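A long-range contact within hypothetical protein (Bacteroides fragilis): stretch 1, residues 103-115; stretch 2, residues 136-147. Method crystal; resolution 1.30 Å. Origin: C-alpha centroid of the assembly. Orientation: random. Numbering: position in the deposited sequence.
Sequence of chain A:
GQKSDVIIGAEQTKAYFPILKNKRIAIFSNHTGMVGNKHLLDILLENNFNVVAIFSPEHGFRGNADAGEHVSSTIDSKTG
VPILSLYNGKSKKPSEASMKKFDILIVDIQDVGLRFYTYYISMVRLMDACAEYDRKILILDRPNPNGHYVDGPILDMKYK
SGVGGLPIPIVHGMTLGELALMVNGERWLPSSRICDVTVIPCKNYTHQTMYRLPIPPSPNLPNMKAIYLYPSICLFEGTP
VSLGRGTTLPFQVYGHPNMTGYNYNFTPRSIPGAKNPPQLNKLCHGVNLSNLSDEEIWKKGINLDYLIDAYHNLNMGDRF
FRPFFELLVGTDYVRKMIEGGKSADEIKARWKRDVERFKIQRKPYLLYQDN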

# COMPACT_ATOMS: atom_id res chain seq x y z
N ASP A 103 11.61 -20.40 -12.85
CA ASP A 103 12.53 -19.59 -13.64
C ASP A 103 12.19 -18.09 -13.56
O ASP A 103 13.06 -17.25 -13.62
CB ASP A 103 12.42 -20.01 -15.14
CG ASP A 103 12.81 -21.45 -15.39
OD1 ASP A 103 13.95 -21.80 -15.00
OD2 ASP A 103 11.99 -22.25 -15.94
N ILE A 104 10.91 -17.77 -13.44
CA ILE A 104 10.45 -16.40 -13.51
C ILE A 104 9.35 -16.21 -12.49
O ILE A 104 8.52 -17.07 -12.31
CB ILE A 104 10.01 -16.00 -14.93
CG1 ILE A 104 9.71 -14.50 -15.04
CG2 ILE A 104 8.87 -16.85 -15.39
CD1 ILE A 104 9.83 -13.99 -16.50
N LEU A 105 9.41 -15.10 -11.75
CA LEU A 105 8.37 -14.71 -10.82
C LEU A 105 7.60 -13.53 -11.40
O LEU A 105 8.21 -12.51 -11.79
CB LEU A 105 8.99 -14.27 -9.52
CG LEU A 105 8.03 -13.70 -8.48
CD1 LEU A 105 7.06 -14.72 -7.99
CD2 LEU A 105 8.87 -13.13 -7.30
N ILE A 106 6.27 -13.66 -11.45
CA ILE A 106 5.39 -12.56 -11.91
C ILE A 106 4.82 -11.86 -10.69
O ILE A 106 4.24 -12.50 -9.85
CB ILE A 106 4.24 -13.07 -12.76
CG1 ILE A 106 4.75 -13.86 -13.94
CG2 ILE A 106 3.43 -11.91 -13.28
CD1 ILE A 106 3.68 -14.51 -14.77
N VAL A 107 4.95 -10.54 -10.63
CA VAL A 107 4.24 -9.70 -9.68
C VAL A 107 2.99 -9.12 -10.37
O VAL A 107 3.08 -8.48 -11.41
CB VAL A 107 5.13 -8.56 -9.19
CG1 VAL A 107 4.32 -7.55 -8.33
CG2 VAL A 107 6.39 -9.09 -8.48
N ASP A 108 1.83 -9.37 -9.78
CA ASP A 108 0.57 -8.80 -10.29
C ASP A 108 -0.36 -8.58 -9.12
O ASP A 108 -1.06 -9.50 -8.72
CB ASP A 108 -0.10 -9.65 -11.38
CG ASP A 108 -1.31 -8.93 -12.03
OD1 ASP A 108 -1.28 -7.65 -12.20
OD2 ASP A 108 -2.33 -9.62 -12.35
N ILE A 109 -0.37 -7.37 -8.58
CA ILE A 109 -1.08 -7.15 -7.35
C ILE A 109 -1.44 -5.70 -7.26
O ILE A 109 -0.65 -4.85 -7.70
CB ILE A 109 -0.25 -7.63 -6.12
CG1 ILE A 109 -1.12 -7.79 -4.86
CG2 ILE A 109 1.01 -6.76 -5.86
CD1 ILE A 109 -0.39 -8.55 -3.75
N GLN A 110 -2.60 -5.41 -6.68
CA GLN A 110 -3.10 -4.02 -6.58
C GLN A 110 -2.71 -3.41 -5.23
O GLN A 110 -3.19 -3.84 -4.17
CB GLN A 110 -4.61 -3.96 -6.78
CG GLN A 110 -5.16 -2.55 -6.74
CD GLN A 110 -4.60 -1.69 -7.87
OE1 GLN A 110 -4.85 -1.96 -9.04
NE2 GLN A 110 -3.83 -0.67 -7.52
N ASP A 111 -1.90 -2.33 -5.30
CA ASP A 111 -1.40 -1.58 -4.18
C ASP A 111 -2.24 -0.30 -3.96
O ASP A 111 -3.02 0.09 -4.84
CB ASP A 111 0.08 -1.17 -4.53
CG ASP A 111 0.74 -0.42 -3.45
OD1 ASP A 111 0.64 -0.86 -2.29
OD2 ASP A 111 1.35 0.65 -3.75
N VAL A 112 -2.01 0.43 -2.86
CA VAL A 112 -2.69 1.71 -2.61
C VAL A 112 -1.78 2.92 -2.45
O VAL A 112 -2.25 4.01 -2.25
CB VAL A 112 -3.68 1.61 -1.42
CG1 VAL A 112 -4.73 0.49 -1.68
CG2 VAL A 112 -2.96 1.34 -0.15
N GLY A 113 -0.47 2.70 -2.55
CA GLY A 113 0.49 3.82 -2.59
C GLY A 113 0.95 4.46 -1.32
O GLY A 113 1.29 5.62 -1.29
N LEU A 114 0.97 3.68 -0.23
CA LEU A 114 1.38 4.17 1.06
C LEU A 114 2.57 3.39 1.58
O LEU A 114 2.65 2.17 1.48
CB LEU A 114 0.25 4.04 2.09
CG LEU A 114 -0.72 5.20 2.13
CD1 LEU A 114 -0.02 6.50 2.56
CD2 LEU A 114 -1.52 5.30 0.83
N ARG A 115 3.46 4.12 2.23
CA ARG A 115 4.65 3.47 2.84
C ARG A 115 4.30 2.42 3.90
O ARG A 115 5.04 1.48 4.09
CB ARG A 115 5.55 4.55 3.41
CG ARG A 115 6.90 4.09 3.87
CD ARG A 115 7.73 5.22 4.39
NE ARG A 115 7.20 5.77 5.61
CZ ARG A 115 7.28 7.06 5.97
NH1 ARG A 115 7.84 7.96 5.18
NH2 ARG A 115 6.72 7.44 7.14
N LYS A 136 14.44 -14.15 -12.76
CA LYS A 136 13.88 -12.93 -13.33
C LYS A 136 12.54 -12.63 -12.67
O LYS A 136 11.80 -13.51 -12.30
CB LYS A 136 13.64 -13.10 -14.80
CG LYS A 136 14.86 -13.34 -15.67
CD LYS A 136 14.41 -13.41 -17.15
CE LYS A 136 13.73 -14.73 -17.52
N ILE A 137 12.27 -11.34 -12.50
CA ILE A 137 10.94 -10.86 -12.10
C ILE A 137 10.30 -10.11 -13.27
O ILE A 137 10.92 -9.28 -13.94
CB ILE A 137 11.02 -10.00 -10.83
CG1 ILE A 137 11.34 -10.90 -9.62
CG2 ILE A 137 9.72 -9.19 -10.63
CD1 ILE A 137 11.51 -10.16 -8.28
N LEU A 138 9.04 -10.43 -13.49
CA LEU A 138 8.19 -9.74 -14.45
C LEU A 138 7.08 -9.06 -13.64
O LEU A 138 6.30 -9.72 -12.99
CB LEU A 138 7.59 -10.76 -15.42
CG LEU A 138 6.61 -10.19 -16.45
CD1 LEU A 138 7.29 -9.28 -17.45
CD2 LEU A 138 5.88 -11.32 -17.19
N ILE A 139 7.00 -7.73 -13.72
CA ILE A 139 5.95 -6.99 -13.03
C ILE A 139 4.90 -6.56 -14.05
O ILE A 139 5.20 -5.86 -15.04
CB ILE A 139 6.50 -5.75 -12.30
CG1 ILE A 139 7.60 -6.20 -11.30
CG2 ILE A 139 5.32 -4.95 -11.64
CD1 ILE A 139 8.30 -5.06 -10.60
N LEU A 140 3.67 -7.02 -13.85
CA LEU A 140 2.51 -6.62 -14.68
C LEU A 140 1.93 -5.42 -13.96
O LEU A 140 1.27 -5.58 -12.92
CB LEU A 140 1.56 -7.81 -14.81
CG LEU A 140 2.16 -9.05 -15.44
CD1 LEU A 140 1.10 -10.15 -15.45
CD2 LEU A 140 2.79 -8.79 -16.82
N ASP A 141 2.25 -4.22 -14.42
CA ASP A 141 2.01 -3.07 -13.56
C ASP A 141 0.53 -2.77 -13.44
O ASP A 141 -0.26 -3.03 -14.39
CB ASP A 141 2.78 -1.85 -14.05
CG ASP A 141 3.38 -0.99 -12.96
OD1 ASP A 141 3.51 -1.43 -11.81
OD2 ASP A 141 3.80 0.15 -13.36
N ARG A 142 0.14 -2.23 -12.30
CA ARG A 142 -1.19 -1.70 -12.06
C ARG A 142 -1.04 -0.28 -11.54
O ARG A 142 -0.02 0.07 -10.96
CB ARG A 142 -1.99 -2.55 -11.07
CG ARG A 142 -2.33 -3.93 -11.62
CD ARG A 142 -3.18 -4.75 -10.67
NE ARG A 142 -3.38 -6.09 -11.25
CZ ARG A 142 -4.51 -6.57 -11.73
NH1 ARG A 142 -5.64 -5.87 -11.65
NH2 ARG A 142 -4.51 -7.78 -12.27
N PRO A 143 -2.07 0.53 -11.74
CA PRO A 143 -2.00 1.90 -11.24
C PRO A 143 -1.83 2.03 -9.75
O PRO A 143 -2.23 1.14 -9.01
CB PRO A 143 -3.36 2.51 -11.67
CG PRO A 143 -3.72 1.75 -12.87
CD PRO A 143 -3.28 0.33 -12.54
N ASN A 144 -1.24 3.15 -9.34
CA ASN A 144 -1.27 3.57 -7.95
C ASN A 144 -2.45 4.53 -7.82
O ASN A 144 -2.42 5.59 -8.44
CB ASN A 144 0.06 4.25 -7.61
CG ASN A 144 0.13 4.74 -6.18
OD1 ASN A 144 -0.89 4.79 -5.48
ND2 ASN A 144 1.33 5.18 -5.78
N PRO A 145 -3.49 4.18 -7.03
CA PRO A 145 -4.63 5.09 -6.93
C PRO A 145 -4.30 6.40 -6.23
O PRO A 145 -5.05 7.35 -6.31
CB PRO A 145 -5.64 4.27 -6.13
CG PRO A 145 -4.78 3.35 -5.28
CD PRO A 145 -3.63 2.98 -6.17
N ASN A 146 -3.17 6.41 -5.52
CA ASN A 146 -2.59 7.60 -4.89
C ASN A 146 -1.29 8.01 -5.61
O ASN A 146 -0.39 8.59 -5.01
CB ASN A 146 -2.38 7.36 -3.38
CG ASN A 146 -3.68 7.44 -2.62
OD1 ASN A 146 -4.37 8.47 -2.69
ND2 ASN A 146 -3.97 6.43 -1.80
N GLY A 147 -1.22 7.75 -6.90
CA GLY A 147 -0.05 8.05 -7.71
C GLY A 147 0.06 9.47 -8.17
O GLY A 147 1.04 9.81 -8.84
O HOH W 1 -1.49 -5.90 -14.36
O HOH W 2 1.45 -5.53 -10.06
O HOH W 3 -6.62 -3.43 -10.48
O HOH W 4 1.42 6.99 -3.54

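A parallel β-ladder satisfies its own backbone, but where the strands end, side chains and water must take over; this contact in a Bacteroides fragilis protein illustrates the succession. Along the ladder, the odd-numbered residues of stretch 1 turn both polar groups toward the neighbouring strand. Leu 105 N donates to Lys 136 O (2.9 Å) and Leu 105 O accepts from Leu 138 N (2.8 Å); Val 107 repeats the pattern, its N reaching Leu 138 O at 2.8 Å and its O receiving Leu 140 N at 2.9 Å. At the start of the ladder the bond from Lys 136 N to Asp 103 O is weak, at 3.5 Å. Apolar side chains close over the ladder, with Ile 106 CG2 3.6 Å from Leu 140 CD1 on one face and Val 107 CB 4.0 Å from Ile 139 CG1 on the other.

Beyond Leu 140 the backbones no longer pair directly. Water 2 bridges the gap, accepting from Ile 109 N at 3.0 Å and donating to Leu 140 O at 2.9 Å. Buried charge is met by charge: Arg 142 NE and NH2 donate to Asp 108 OD1 (2.8 Å) and OD2 (2.9 Å), respectively, a two-pronged salt bridge that engages both carboxylate oxygens. The remaining guanidinium nitrogen, Arg 142 NH1, donates to water 3 at 2.9 Å, and that water donates to Gln 110 OE1 at 2.7 Å.

Amides then serve carbonyls that lack a strand partner. Gln 110 NE2 spans the stretches, donating to Pro 143 O (2.8 Å) and to Asp 111 O within its own stretch (2.9 Å). Asn 146 ND2 likewise reaches Val 112 O at 3.0 Å. Asn 144 OD1 instead accepts from Asn 146 N (2.8 Å), inside the turn closed by Gly 147 N to Asn 144 O at 2.9 Å.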